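Local coordinates for protein thermophilic dibenzothiophene desulfurization enzyme C (Paenibacillus sp. A11-2, PDB 5XDC) that probably catalyses the oxidation of dibenzothiophene to its 5-oxide and 5,5-dioxide, using reduced FMN and molecular oxygen, at residues B[85-88]-B[89-92]; B[248-251]-B[252-256]; B[361-364]-B[365-369]. One frame throughout, in Å; residues are numbered along the deposited sequence. Where two conformers were deposited one is given.

In the fold
All three contacts are local, lying along a helix or round a helix end; none closes a long loop, and they follow one another in series without nesting or crossing. Interaction 1 (85-92) is the first part of helix 85-104 and supplies His89 to the indole pocket. Interaction 2 (248-256) is the start of helix 247-276, in the helical bundle with helices 293-324 and 331-363; its Ile254 CD1 packs on Gly92 O of interaction 1 at 3.4 Å, joining the two helices. Interaction 3 (361-369), about 28 Å from interaction 1 between centres, lies at the far end of helix 331-363, where a second subunit meets the chain.

Interaction 1 of 3, residues B[85-88]-B[89-92]; sequences ASLG and HLFG
Ala85 O accepts the N-H of His89 at 2.9 Å, the first of four i to i+4 bonds in this opening part of helix 85-104. The small Ala85 side chain lies on Met207. Ser86 O takes the N-H of Leu90 at 2.8 Å, and Leu90 CG lies 3.3 Å from Ser86 O because chi1 (-70°) sets that branch next to the backbone N. The Ser86 hydroxyl is bonded to Gln209 N, which suits a short polar residue in a buried place. Leu87 O receives Phe91 N along a nearly straight N-H...O line (167°), while Leu87 CD2 meets Leu90 CD1 at 4.2 Å, methyl to methyl, on the side facing helices 16-38 and 43-52. Gly88 O binds Gly92 N at 2.7 Å; these two glycines, one turn apart, bring no side chain to their side of the helix. His89 CG is trans to its own N (167°), and the imidazole leaves the helix to stack on Tyr93, an FMN-binding residue, and to touch the bound indole. A regular alpha-helical turn thus presents a histidine to the indole pocket, probably the substrate site, of this flavin monooxygenase with an acyl-CoA dehydrogenase fold.

Interaction 2 of 3, residues B[248-251]-B[252-256]; sequences TPIT and QLIFT
Thr251 and Phe255 form an i to i+4 contact near the start of helix 247-276, an alpha helix of the acyl-CoA dehydrogenase-like bundle that packs between helices 70-83, 293-324 and 331-363. Their side chains run alongside one another in the same direction, and the methyl CG2 of Thr251 meets CZ of the Phe255 ring at 3.5 Å. With chi1 at -59°, the Phe255 ring folds back beside its own N and lies against the preceding turn. One ring face then covers Thr251 O, which sits 3.5 Å above the ring plane, toward the rim. The same oxygen accepts Phe255 N at 3.1 Å. Beyond the helix this large aromatic lies beside His385 and His388 of the indole pocket and FMN-binding Tyr93.

Thr248 O grips Gln252 N at 2.8 Å, and Gln252 CG passes 3.3 Å from that oxygen. The glutamine chain bends at chi2 (-79°), and its amide is bonded at both ends, OE1 to Lys345 and NE2 to Asp389: a group that donates and accepts suits this buried polar spot. Pro249, in the first turn, loses little by lacking an N-H there. On another side of the helix, Ile250 CG2 rests 4.3 Å from Ile254 CD1; Ile250 packs on Trp70, Val320 and Trp324 and Ile254 on Tyr74 and Ile77, so branched apolar chains suit this buried side.

At the end, Gln252 O takes two bonds from Thr256, from its N at 3.1 Å and its OG1 at 2.9 Å, which arrive from opposite faces of the carbonyl plane.

Interaction 3 of 3, residues B[361-364]-B[365-369]; sequences EAMG and ARAAA
Met363 and Ala367 pack across the junction where helix 331-363 ends at Gly364, which turns the chain with positive phi (99°), and the short helix 365-369 follows. Glycine is the residue type that adopts such backbone angles easily, since a beta carbon here would press on the preceding carbonyl oxygen and on Ala365 N.

The apolar part of the contact is small. CB of Met363 lies 3.8 Å from CB of Ala367, and the methionine chain, bent at chi3 (-73°), brings CE back to 4.2 Å from that same methyl. A long, flexible thioether suits the place because it also packs against Ala270, Tyr273 and Ser274 of helix 247-276 and against Phe373 and Phe375, whereas the small Ala367 suits the close approach of its methyl to Met363 CB.

Among the polar contacts, the one direct hydrogen bond across the turn is Ala367 N to Gly364 O, 3.1 Å long; the N-H comes from above the carbonyl plane and meets the oxygen at a bent angle of 144°, as in an i to i+3 turn. A water spans the junction too: it donates to Met363 O at 2.6 Å and accepts weakly from Arg366 N.

The second subunit covers much of this end. Ala368 makes backbone hydrogen bonds to that subunit, and Ala365 and Ala368 pack on its Leu387 and Thr384, small methyls suiting a close interface. Ala365 touches a bound indole and, like Arg366, binds FMN in another structure of this protein, consistent with the turn contributing to an FMN site near the subunit interface.

Within the short helix, Ala365 O accepts both Ala368 N, at 3.0 Å, and Ala369 N, at 2.9 Å.

Interaction 1 of 3, residues B[85-88]-B[89-92]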
ATOM      1  N   ALA B  85      26.024   4.098   5.452  1.00 12.31           N
ATOM      2  CA  ALA B  85      25.043   4.262   6.516  1.00 14.81           C
ATOM      3  C   ALA B  85      25.666   4.123   7.894  1.00 12.40           C
ATOM      4  O   ALA B  85      25.191   4.749   8.840  1.00 13.86           O
ATOM      5  CB  ALA B  85      23.898   3.257   6.344  1.00 12.19           C
ATOM      6  N   SER B  86      26.700   3.285   8.039  1.00 11.44           N
ATOM      7  CA  SER B  86      27.355   3.152   9.337  1.00 12.73           C
ATOM      8  C   SER B  86      28.074   4.434   9.712  1.00 11.24           C
ATOM      9  O   SER B  86      28.003   4.883  10.865  1.00 13.18           O
ATOM     10  CB  SER B  86      28.349   1.994   9.312  1.00 14.13           C
ATOM     11  OG  SER B  86      27.691   0.729   9.280  1.00 14.59           O
ATOM     12  N   LEU B  87      28.784   5.029   8.759  1.00 13.97           N
ATOM     13  CA  LEU B  87      29.466   6.282   9.048  1.00 13.86           C
ATOM     14  C   LEU B  87      28.466   7.413   9.276  1.00 15.08           C
ATOM     15  O   LEU B  87      28.669   8.245  10.161  1.00 14.19           O
ATOM     16  CB  LEU B  87      30.444   6.622   7.931  1.00 13.85           C
ATOM     17  CG  LEU B  87      31.720   5.770   7.940  1.00 19.44           C
ATOM     18  CD1 LEU B  87      32.517   5.929   6.653  1.00 26.33           C
ATOM     19  CD2 LEU B  87      32.582   6.134   9.144  1.00 20.65           C
ATOM     20  N   GLY B  88      27.364   7.443   8.523  1.00 14.95           N
ATOM     21  CA  GLY B  88      26.314   8.403   8.833  1.00 13.35           C
ATOM     22  C   GLY B  88      25.753   8.220  10.233  1.00 12.77           C
ATOM     23  O   GLY B  88      25.543   9.190  10.968  1.00 13.00           O
ATOM     24  N   HIS B  89      25.501   6.967  10.621  1.00 12.39           N
ATOM     25  CA  HIS B  89      25.041   6.647  11.966  1.00 11.86           C
ATOM     26  C   HIS B  89      26.054   7.097  13.020  1.00 10.32           C
ATOM     27  O   HIS B  89      25.694   7.753  14.001  1.00 13.34           O
ATOM     28  CB  HIS B  89      24.775   5.141  12.016  1.00 16.46           C
ATOM     29  CG  HIS B  89      24.586   4.570  13.378  1.00 18.98           C
ATOM     30  ND1 HIS B  89      23.508   3.770  13.684  1.00 32.06           N
ATOM     31  CD2 HIS B  89      25.373   4.574  14.479  1.00 18.23           C
ATOM     32  CE1 HIS B  89      23.610   3.354  14.933  1.00 34.20           C
ATOM     33  NE2 HIS B  89      24.728   3.839  15.442  1.00 24.14           N
ATOM     34  N   LEU B  90      27.329   6.766  12.826  1.00 12.39           N
ATOM     35  CA  LEU B  90      28.336   7.145  13.816  1.00 11.64           C
ATOM     36  C   LEU B  90      28.400   8.657  13.954  1.00 11.88           C
ATOM     37  O   LEU B  90      28.414   9.195  15.066  1.00 12.55           O
ATOM     38  CB  LEU B  90      29.704   6.584  13.424  1.00 14.61           C
ATOM     39  CG  LEU B  90      29.897   5.074  13.533  1.00 14.17           C
ATOM     40  CD1 LEU B  90      31.179   4.662  12.852  1.00 14.58           C
ATOM     41  CD2 LEU B  90      29.871   4.661  14.996  1.00 15.10           C
ATOM     42  N   PHE B  91      28.438   9.344  12.820  1.00 13.74           N
ATOM     43  CA  PHE B  91      28.462  10.802  12.781  1.00 14.23           C
ATOM     44  C   PHE B  91      27.205  11.386  13.431  1.00 14.26           C
ATOM     45  O   PHE B  91      27.286  12.243  14.319  1.00 14.83           O
ATOM     46  CB  PHE B  91      28.626  11.205  11.315  1.00 13.55           C
ATOM     47  CG  PHE B  91      28.753  12.686  11.062  1.00 13.06           C
ATOM     48  CD1 PHE B  91      29.940  13.352  11.312  1.00 15.84           C
ATOM     49  CD2 PHE B  91      27.700  13.385  10.498  1.00 13.95           C
ATOM     50  CE1 PHE B  91      30.060  14.699  11.051  1.00 18.67           C
ATOM     51  CE2 PHE B  91      27.816  14.750  10.229  1.00 18.58           C
ATOM     52  CZ  PHE B  91      29.009  15.394  10.491  1.00 17.14           C
ATOM     53  N   GLY B  92      26.027  10.876  13.058  1.00 11.70           N
ATOM     54  CA  GLY B  92      24.792  11.367  13.662  1.00 12.94           C
ATOM     55  C   GLY B  92      24.728  11.143  15.166  1.00 13.43           C
ATOM     56  O   GLY B  92      24.322  12.033  15.923  1.00 13.86           O
TER

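Interaction 2 of 3, residues B[248-251]-B[252-256]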
ATOM      1  N   THR B 248      15.333  13.994  22.932  1.00 14.66           N
ATOM      2  CA  THR B 248      14.670  12.922  22.188  1.00 12.48           C
ATOM      3  C   THR B 248      14.229  13.377  20.808  1.00 12.93           C
ATOM      4  O   THR B 248      14.575  12.699  19.828  1.00 11.71           O
ATOM      5  CB  THR B 248      13.493  12.370  22.990  1.00 14.91           C
ATOM      6  OG1 THR B 248      13.846  12.332  24.368  1.00 15.28           O
ATOM      7  CG2 THR B 248      13.150  10.952  22.508  1.00 15.07           C
ATOM      8  N   PRO B 249      13.478  14.476  20.637  1.00 13.04           N
ATOM      9  CA  PRO B 249      13.155  14.890  19.262  1.00 15.06           C
ATOM     10  C   PRO B 249      14.388  15.151  18.424  1.00 11.08           C
ATOM     11  O   PRO B 249      14.411  14.772  17.248  1.00 13.29           O
ATOM     12  CB  PRO B 249      12.296  16.153  19.448  1.00 13.57           C
ATOM     13  CG  PRO B 249      12.473  16.548  20.892  1.00 15.39           C
ATOM     14  CD  PRO B 249      12.774  15.298  21.639  1.00 15.33           C
ATOM     15  N   ILE B 250      15.437  15.764  18.996  1.00 12.44           N
ATOM     16  CA  ILE B 250      16.673  15.976  18.246  1.00 11.45           C
ATOM     17  C   ILE B 250      17.202  14.651  17.721  1.00 12.69           C
ATOM     18  O   ILE B 250      17.593  14.528  16.554  1.00 12.84           O
ATOM     19  CB  ILE B 250      17.726  16.670  19.128  1.00 12.32           C
ATOM     20  CG1 ILE B 250      17.331  18.133  19.336  1.00 15.66           C
ATOM     21  CG2 ILE B 250      19.111  16.572  18.504  1.00 15.04           C
ATOM     22  CD1 ILE B 250      18.165  18.836  20.399  1.00 17.63           C
ATOM     23  N   THR B 251      17.252  13.657  18.598  1.00 13.36           N
ATOM     24  CA  THR B 251      17.862  12.379  18.256  1.00 11.73           C
ATOM     25  C   THR B 251      16.983  11.598  17.291  1.00 11.61           C
ATOM     26  O   THR B 251      17.487  10.963  16.361  1.00 11.25           O
ATOM     27  CB  THR B 251      18.124  11.594  19.539  1.00 13.39           C
ATOM     28  OG1 THR B 251      19.083  12.300  20.343  1.00 14.70           O
ATOM     29  CG2 THR B 251      18.678  10.188  19.244  1.00 11.58           C
ATOM     30  N   GLN B 252      15.673  11.636  17.497  1.00 11.59           N
ATOM     31  CA  GLN B 252      14.764  10.952  16.585  1.00 11.99           C
ATOM     32  C   GLN B 252      14.791  11.590  15.201  1.00 14.81           C
ATOM     33  O   GLN B 252      14.607  10.893  14.198  1.00 13.31           O
ATOM     34  CB  GLN B 252      13.361  10.944  17.195  1.00 10.87           C
ATOM     35  CG  GLN B 252      13.254  10.052  18.402  1.00 11.25           C
ATOM     36  CD  GLN B 252      13.134   8.580  18.017  1.00 11.89           C
ATOM     37  OE1 GLN B 252      12.480   8.251  17.034  1.00 12.66           O
ATOM     38  NE2 GLN B 252      13.770   7.701  18.781  1.00 14.06           N
ATOM     39  N   LEU B 253      15.081  12.891  15.111  1.00 12.46           N
ATOM     40  CA  LEU B 253      15.252  13.507  13.798  1.00 13.44           C
ATOM     41  C   LEU B 253      16.611  13.192  13.178  1.00 11.27           C
ATOM     42  O   LEU B 253      16.729  13.158  11.944  1.00 12.57           O
ATOM     43  CB  LEU B 253      15.031  15.023  13.878  1.00 13.50           C
ATOM     44  CG  LEU B 253      14.819  15.720  12.537  1.00 13.43           C
ATOM     45  CD1 LEU B 253      13.563  15.258  11.857  1.00 13.66           C
ATOM     46  CD2 LEU B 253      14.749  17.232  12.732  1.00 14.82           C
ATOM     47  N   ILE B 254      17.643  12.925  13.996  1.00 11.82           N
ATOM     48  CA  ILE B 254      18.883  12.363  13.465  1.00 11.15           C
ATOM     49  C   ILE B 254      18.593  11.043  12.756  1.00 10.96           C
ATOM     50  O   ILE B 254      19.023  10.823  11.621  1.00 11.73           O
ATOM     51  CB  ILE B 254      19.927  12.179  14.584  1.00 11.80           C
ATOM     52  CG1 ILE B 254      20.442  13.540  15.053  1.00 14.94           C
ATOM     53  CG2 ILE B 254      21.089  11.330  14.112  1.00 12.61           C
ATOM     54  CD1 ILE B 254      21.259  13.476  16.353  1.00 13.34           C
ATOM     55  N   PHE B 255      17.856  10.148  13.423  1.00 12.86           N
ATOM     56  CA  PHE B 255      17.517   8.869  12.809  1.00 13.88           C
ATOM     57  C   PHE B 255      16.759   9.083  11.505  1.00 10.83           C
ATOM     58  O   PHE B 255      17.010   8.398  10.500  1.00 12.71           O
ATOM     59  CB  PHE B 255      16.677   8.029  13.768  1.00 11.32           C
ATOM     60  CG  PHE B 255      17.349   7.715  15.094  1.00 14.08           C
ATOM     61  CD1 PHE B 255      18.717   7.775  15.227  1.00 14.32           C
ATOM     62  CD2 PHE B 255      16.583   7.329  16.191  1.00 14.65           C
ATOM     63  CE1 PHE B 255      19.329   7.468  16.444  1.00 18.50           C
ATOM     64  CE2 PHE B 255      17.186   7.023  17.409  1.00 15.56           C
ATOM     65  CZ  PHE B 255      18.565   7.094  17.528  1.00 16.79           C
ATOM     66  N   THR B 256      15.813  10.025  11.511  1.00 11.57           N
ATOM     67  CA  THR B 256      15.033  10.329  10.316  1.00 13.42           C
ATOM     68  C   THR B 256      15.938  10.664   9.140  1.00 14.58           C
ATOM     69  O   THR B 256      15.718  10.202   8.016  1.00 12.87           O
ATOM     70  CB  THR B 256      14.083  11.492  10.606  1.00 12.47           C
ATOM     71  OG1 THR B 256      13.176  11.127  11.642  1.00 12.24           O
ATOM     72  CG2 THR B 256      13.267  11.867   9.375  1.00 16.68           C
TER

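Interaction 3 of 3, residues B[361-364]-B[365-369]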
ATOM      1  N   GLU B 361      12.765  -4.314  -8.573  0.58 15.96           N
ATOM      2  CA  GLU B 361      11.787  -4.551  -9.627  0.58 17.68           C
ATOM      3  C   GLU B 361      12.063  -3.670 -10.838  0.58 19.61           C
ATOM      4  O   GLU B 361      11.798  -4.073 -11.976  0.58 20.33           O
ATOM      5  CB  GLU B 361      10.384  -4.303  -9.072  0.58 16.01           C
ATOM      6  CG  GLU B 361       9.252  -4.750  -9.965  0.58 15.24           C
ATOM      7  CD  GLU B 361       7.894  -4.641  -9.284  0.58 16.87           C
ATOM      8  OE1 GLU B 361       7.018  -3.948  -9.834  0.58 14.56           O
ATOM      9  OE2 GLU B 361       7.682  -5.268  -8.218  0.58 16.96           O
ATOM     10  N   ALA B 362      12.623  -2.481 -10.615  1.00 15.33           N
ATOM     11  CA  ALA B 362      12.980  -1.596 -11.708  1.00 22.49           C
ATOM     12  C   ALA B 362      14.294  -1.994 -12.367  1.00 23.76           C
ATOM     13  O   ALA B 362      14.476  -1.756 -13.563  1.00 22.96           O
ATOM     14  CB  ALA B 362      13.083  -0.153 -11.208  1.00 17.63           C
ATOM     15  N   MET B 363      15.208  -2.603 -11.613  1.00 18.57           N
ATOM     16  CA  MET B 363      16.542  -2.913 -12.111  1.00 16.16           C
ATOM     17  C   MET B 363      16.603  -4.244 -12.849  1.00 16.12           C
ATOM     18  O   MET B 363      17.373  -4.369 -13.808  1.00 18.94           O
ATOM     19  CB  MET B 363      17.544  -2.928 -10.951  1.00 15.01           C
ATOM     20  CG  MET B 363      17.815  -1.554 -10.366  1.00 14.40           C
ATOM     21  SD  MET B 363      19.140  -1.545  -9.144  1.00 19.25           S
ATOM     22  CE  MET B 363      18.291  -2.336  -7.800  1.00 17.35           C
ATOM     23  N   GLY B 364      15.829  -5.233 -12.414  1.00 18.06           N
ATOM     24  CA  GLY B 364      15.745  -6.524 -13.077  1.00 18.70           C
ATOM     25  C   GLY B 364      16.610  -7.586 -12.414  1.00 17.90           C
ATOM     26  O   GLY B 364      17.357  -7.341 -11.460  1.00 16.91           O
ATOM     27  N   ALA B 365      16.530  -8.788 -12.993  1.00 18.54           N
ATOM     28  CA  ALA B 365      17.043  -9.985 -12.339  1.00 17.62           C
ATOM     29  C   ALA B 365      18.547  -9.915 -12.097  1.00 20.19           C
ATOM     30  O   ALA B 365      19.038 -10.420 -11.078  1.00 20.41           O
ATOM     31  CB  ALA B 365      16.704 -11.219 -13.170  1.00 21.67           C
ATOM     32  N   ARG B 366      19.301  -9.327 -13.027  1.00 18.92           N
ATOM     33  CA  ARG B 366      20.748  -9.360 -12.886  1.00 20.69           C
ATOM     34  C   ARG B 366      21.223  -8.550 -11.695  1.00 19.17           C
ATOM     35  O   ARG B 366      22.305  -8.824 -11.176  1.00 21.33           O
ATOM     36  CB  ARG B 366      21.415  -8.870 -14.163  1.00 26.43           C
ATOM     37  CG  ARG B 366      21.243  -9.828 -15.343  1.00 33.00           C
ATOM     38  CD  ARG B 366      21.440  -9.084 -16.659  1.00 45.74           C
ATOM     39  NE  ARG B 366      22.814  -8.604 -16.807  1.00 80.68           N
ATOM     40  CZ  ARG B 366      23.169  -7.498 -17.462  1.00 75.56           C
ATOM     41  NH1 ARG B 366      22.255  -6.725 -18.035  1.00 55.22           N
ATOM     42  NH2 ARG B 366      24.449  -7.158 -17.533  1.00 65.16           N
ATOM     43  N   ALA B 367      20.432  -7.578 -11.230  1.00 18.24           N
ATOM     44  CA  ALA B 367      20.822  -6.827 -10.044  1.00 16.52           C
ATOM     45  C   ALA B 367      20.890  -7.721  -8.811  1.00 15.74           C
ATOM     46  O   ALA B 367      21.671  -7.446  -7.895  1.00 20.47           O
ATOM     47  CB  ALA B 367      19.855  -5.667  -9.816  1.00 18.54           C
ATOM     48  N   ALA B 368      20.082  -8.774  -8.756  1.00 16.94           N
ATOM     49  CA  ALA B 368      20.103  -9.734  -7.655  1.00 16.83           C
ATOM     50  C   ALA B 368      20.965 -10.952  -7.950  1.00 23.38           C
ATOM     51  O   ALA B 368      21.520 -11.547  -7.019  1.00 20.36           O
ATOM     52  CB  ALA B 368      18.687 -10.218  -7.334  1.00 17.84           C
ATOM     53  N   ALA B 369      21.067 -11.344  -9.220  1.00 19.06           N
ATOM     54  CA  ALA B 369      21.889 -12.500  -9.584  1.00 19.47           C
ATOM     55  C   ALA B 369      23.362 -12.263  -9.288  1.00 23.38           C
ATOM     56  O   ALA B 369      24.111 -13.221  -9.048  1.00 24.65           O
ATOM     57  CB  ALA B 369      21.707 -12.820 -11.064  1.00 25.98           C
TER
HETATM   58  O   HOH W   1      19.055  -6.305 -14.342  1.00 35.72           O